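Prophage MuSo2, 43 kDa tail protein (Shewanella oneidensis, PDB 3CDD) probably serves as a baseplate hub protein of a Mu-like contractile phage tail, assembling as a trimer as in the gp44 (GpP) protein of phage Mu. Local coordinates at residues Thr138-Ile149 with Arg161-Leu169. Residues are numbered along the deposited sequence; the frame is centred on the assembly and turned at random.
Sequences TDVGEPFQRIQI and RLAKQRGVL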
# COMPACT_ATOMS: atom_id res chain seq x y z
N THR A 138 33.31 -1.20 18.31
CA THR A 138 32.77 -1.92 19.45
C THR A 138 33.33 -3.33 19.45
O THR A 138 33.94 -3.75 18.47
CB THR A 138 31.20 -1.96 19.44
OG1 THR A 138 30.72 -2.29 20.75
CG2 THR A 138 30.67 -2.97 18.41
N ASP A 139 33.13 -4.04 20.55
CA ASP A 139 33.59 -5.41 20.67
C ASP A 139 32.62 -6.32 19.92
O ASP A 139 31.43 -6.35 20.24
CB ASP A 139 33.69 -5.79 22.15
CG ASP A 139 34.29 -7.15 22.37
OD1 ASP A 139 34.70 -7.82 21.39
OD2 ASP A 139 34.34 -7.55 23.55
N VAL A 140 33.12 -7.03 18.91
CA VAL A 140 32.28 -7.92 18.08
C VAL A 140 32.18 -9.33 18.69
O VAL A 140 31.45 -10.19 18.17
CB VAL A 140 32.72 -7.95 16.58
CG1 VAL A 140 32.83 -6.54 16.02
CG2 VAL A 140 34.03 -8.72 16.38
N GLY A 141 32.91 -9.54 19.78
CA GLY A 141 32.86 -10.80 20.53
C GLY A 141 33.41 -11.98 19.75
O GLY A 141 34.26 -11.83 18.86
N GLU A 142 32.90 -13.17 20.09
CA GLU A 142 33.50 -14.43 19.68
C GLU A 142 33.39 -14.66 18.18
O GLU A 142 32.48 -14.12 17.55
CB GLU A 142 32.87 -15.61 20.43
CG GLU A 142 33.32 -15.77 21.88
CD GLU A 142 34.81 -15.97 22.02
OE1 GLU A 142 35.31 -17.09 21.76
OE2 GLU A 142 35.49 -14.99 22.40
N PRO A 143 34.32 -15.45 17.61
CA PRO A 143 34.15 -15.95 16.24
C PRO A 143 32.88 -16.80 16.10
O PRO A 143 32.35 -17.29 17.10
CB PRO A 143 35.41 -16.82 16.02
CG PRO A 143 35.94 -17.11 17.41
CD PRO A 143 35.61 -15.88 18.19
N PHE A 144 32.38 -16.95 14.87
CA PHE A 144 31.34 -17.95 14.58
C PHE A 144 32.03 -19.22 14.06
O PHE A 144 32.85 -19.16 13.13
CB PHE A 144 30.37 -17.44 13.52
CG PHE A 144 29.60 -16.17 13.91
CD1 PHE A 144 30.17 -14.92 13.77
CD2 PHE A 144 28.29 -16.26 14.41
CE1 PHE A 144 29.46 -13.76 14.12
CE2 PHE A 144 27.58 -15.12 14.77
CZ PHE A 144 28.16 -13.86 14.61
N GLN A 145 31.68 -20.37 14.63
CA GLN A 145 32.33 -21.61 14.19
C GLN A 145 32.10 -21.89 12.70
O GLN A 145 33.05 -22.08 11.95
CB GLN A 145 31.94 -22.82 15.03
CG GLN A 145 32.97 -23.94 14.90
CD GLN A 145 32.35 -25.28 14.66
OE1 GLN A 145 31.40 -25.66 15.35
NE2 GLN A 145 32.89 -26.03 13.69
N ARG A 146 30.84 -21.89 12.28
CA ARG A 146 30.49 -22.14 10.88
C ARG A 146 29.21 -21.42 10.47
O ARG A 146 28.15 -21.62 11.07
CB ARG A 146 30.38 -23.63 10.58
CG ARG A 146 30.20 -23.92 9.09
CD ARG A 146 30.17 -25.41 8.81
NE ARG A 146 28.87 -26.01 9.12
CZ ARG A 146 28.41 -27.14 8.58
NH1 ARG A 146 29.13 -27.81 7.67
NH2 ARG A 146 27.22 -27.61 8.94
N ILE A 147 29.35 -20.60 9.43
CA ILE A 147 28.27 -19.77 8.87
C ILE A 147 28.13 -20.11 7.39
O ILE A 147 29.08 -20.00 6.63
CB ILE A 147 28.59 -18.25 9.00
CG1 ILE A 147 28.73 -17.83 10.47
CG2 ILE A 147 27.58 -17.36 8.21
CD1 ILE A 147 27.47 -17.98 11.30
N GLN A 148 26.94 -20.54 6.99
CA GLN A 148 26.67 -20.77 5.59
C GLN A 148 25.83 -19.67 4.94
O GLN A 148 24.80 -19.26 5.48
CB GLN A 148 26.02 -22.12 5.39
CG GLN A 148 26.99 -23.16 4.90
CD GLN A 148 26.56 -24.57 5.26
OE1 GLN A 148 26.15 -24.84 6.39
NE2 GLN A 148 26.68 -25.47 4.30
N ILE A 149 26.30 -19.19 3.79
CA ILE A 149 25.54 -18.22 3.01
C ILE A 149 24.24 -18.86 2.54
O ILE A 149 24.25 -19.87 1.85
CB ILE A 149 26.31 -17.75 1.75
CG1 ILE A 149 27.79 -17.45 2.06
CG2 ILE A 149 25.58 -16.58 1.07
CD1 ILE A 149 28.01 -16.51 3.22
N ARG A 161 22.18 -10.47 10.31
CA ARG A 161 21.87 -11.64 11.14
C ARG A 161 23.01 -12.02 12.12
O ARG A 161 22.77 -12.29 13.29
CB ARG A 161 21.34 -12.84 10.35
CG ARG A 161 22.21 -13.41 9.23
CD ARG A 161 21.58 -14.75 8.76
NE ARG A 161 22.25 -15.41 7.64
CZ ARG A 161 23.15 -16.39 7.77
NH1 ARG A 161 23.53 -16.81 8.97
NH2 ARG A 161 23.67 -16.96 6.68
N LEU A 162 24.24 -11.98 11.64
CA LEU A 162 25.41 -12.15 12.51
C LEU A 162 25.45 -11.10 13.63
O LEU A 162 25.65 -11.44 14.80
CB LEU A 162 26.70 -12.12 11.68
CG LEU A 162 26.88 -13.17 10.57
CD1 LEU A 162 28.21 -12.95 9.85
CD2 LEU A 162 26.79 -14.59 11.07
N ALA A 163 25.27 -9.83 13.25
CA ALA A 163 25.25 -8.71 14.19
C ALA A 163 24.29 -8.97 15.36
O ALA A 163 24.58 -8.65 16.52
CB ALA A 163 24.87 -7.41 13.47
N LYS A 164 23.15 -9.56 15.03
CA LYS A 164 22.07 -9.77 15.98
C LYS A 164 22.46 -10.83 17.01
O LYS A 164 21.99 -10.81 18.15
CB LYS A 164 20.82 -10.19 15.20
CG LYS A 164 19.53 -9.59 15.69
CD LYS A 164 18.33 -10.24 14.98
CE LYS A 164 17.36 -10.86 16.01
NZ LYS A 164 16.05 -11.28 15.42
N GLN A 165 23.31 -11.77 16.61
CA GLN A 165 23.81 -12.82 17.50
C GLN A 165 25.01 -12.34 18.33
O GLN A 165 25.55 -13.11 19.13
CB GLN A 165 24.21 -14.06 16.68
CG GLN A 165 23.07 -14.71 15.91
CD GLN A 165 23.55 -15.74 14.90
OE1 GLN A 165 23.42 -15.55 13.69
NE2 GLN A 165 24.10 -16.84 15.39
N ARG A 166 25.44 -11.10 18.13
CA ARG A 166 26.56 -10.51 18.88
C ARG A 166 26.18 -9.22 19.61
O ARG A 166 27.03 -8.57 20.22
CB ARG A 166 27.77 -10.27 17.97
CG ARG A 166 28.55 -11.54 17.55
CD ARG A 166 29.01 -12.39 18.74
NE ARG A 166 29.63 -13.66 18.32
CZ ARG A 166 29.01 -14.84 18.27
NH1 ARG A 166 27.73 -14.95 18.60
NH2 ARG A 166 29.68 -15.92 17.88
N GLY A 167 24.89 -8.87 19.55
CA GLY A 167 24.35 -7.65 20.18
C GLY A 167 24.99 -6.36 19.71
O GLY A 167 25.20 -5.44 20.49
N VAL A 168 25.33 -6.30 18.42
CA VAL A 168 25.90 -5.08 17.84
C VAL A 168 25.01 -4.56 16.70
O VAL A 168 24.07 -5.23 16.26
CB VAL A 168 27.40 -5.24 17.41
CG1 VAL A 168 28.25 -5.80 18.58
CG2 VAL A 168 27.58 -6.10 16.17
N LEU A 169 25.28 -3.33 16.28
CA LEU A 169 24.53 -2.66 15.22
C LEU A 169 25.39 -2.41 13.99
O LEU A 169 26.59 -2.13 14.12
CB LEU A 169 24.04 -1.29 15.71
CG LEU A 169 23.29 -1.16 17.03
CD1 LEU A 169 23.00 0.32 17.27
CD2 LEU A 169 22.00 -1.97 16.98
O HOH W 1 30.15 -8.39 21.18
O HOH W 2 24.24 -20.19 8.63
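The ring of Phe144 is sandwiched between Arg166 and Leu162. On one face the Arg166 guanidinium lies almost parallel to it, planes 9° apart, in a cation-pi stack with CZ of Arg166 4.0 Å from the ring centroid. Over the opposite face Leu162 CD2 makes a CH-pi contact, 3.8 Å from the centroid of the Phe144 ring. Leu162 CD2 also presses on Ile147 CD1 at 3.5 Å, tight for two carbons, so one leucine methyl serves both the ring and the isoleucine.

Hydrogen bonds fix the guanidinium in its plane. Arg166 NE donates to Glu142 O (3.0 Å, nearly straight at 164°), and Arg166 NH2 reaches Pro143 O at 3.1 Å from well above that carbonyl's plane. Arg166 NH1 turns back to Gln165 O, 2.9 Å away. A bend at chi2 (-55°) takes CG and CD of Arg166 past Val140 O before the chain reaches these carbonyls. Arginine suits the place, offering a flat cation to the ring and N-H groups at its edge to the carbonyls of the loop.

At the far end Arg161, extended from CG to NE, gives a weak NH2 bond to Gln148 O, while its NE pairs with Glu150 and Glu153. Near Thr138, Val168 CG1 packs on the threonine methyl CG2, and a water bridges Asp139 O and Arg166 O.

Helix 119-127 backs Leu162 and Val168, completing a small hydrophobic core in which helix 155-164 packs against strand 144-148, within the gp44-like second domain of the baseplate hub family.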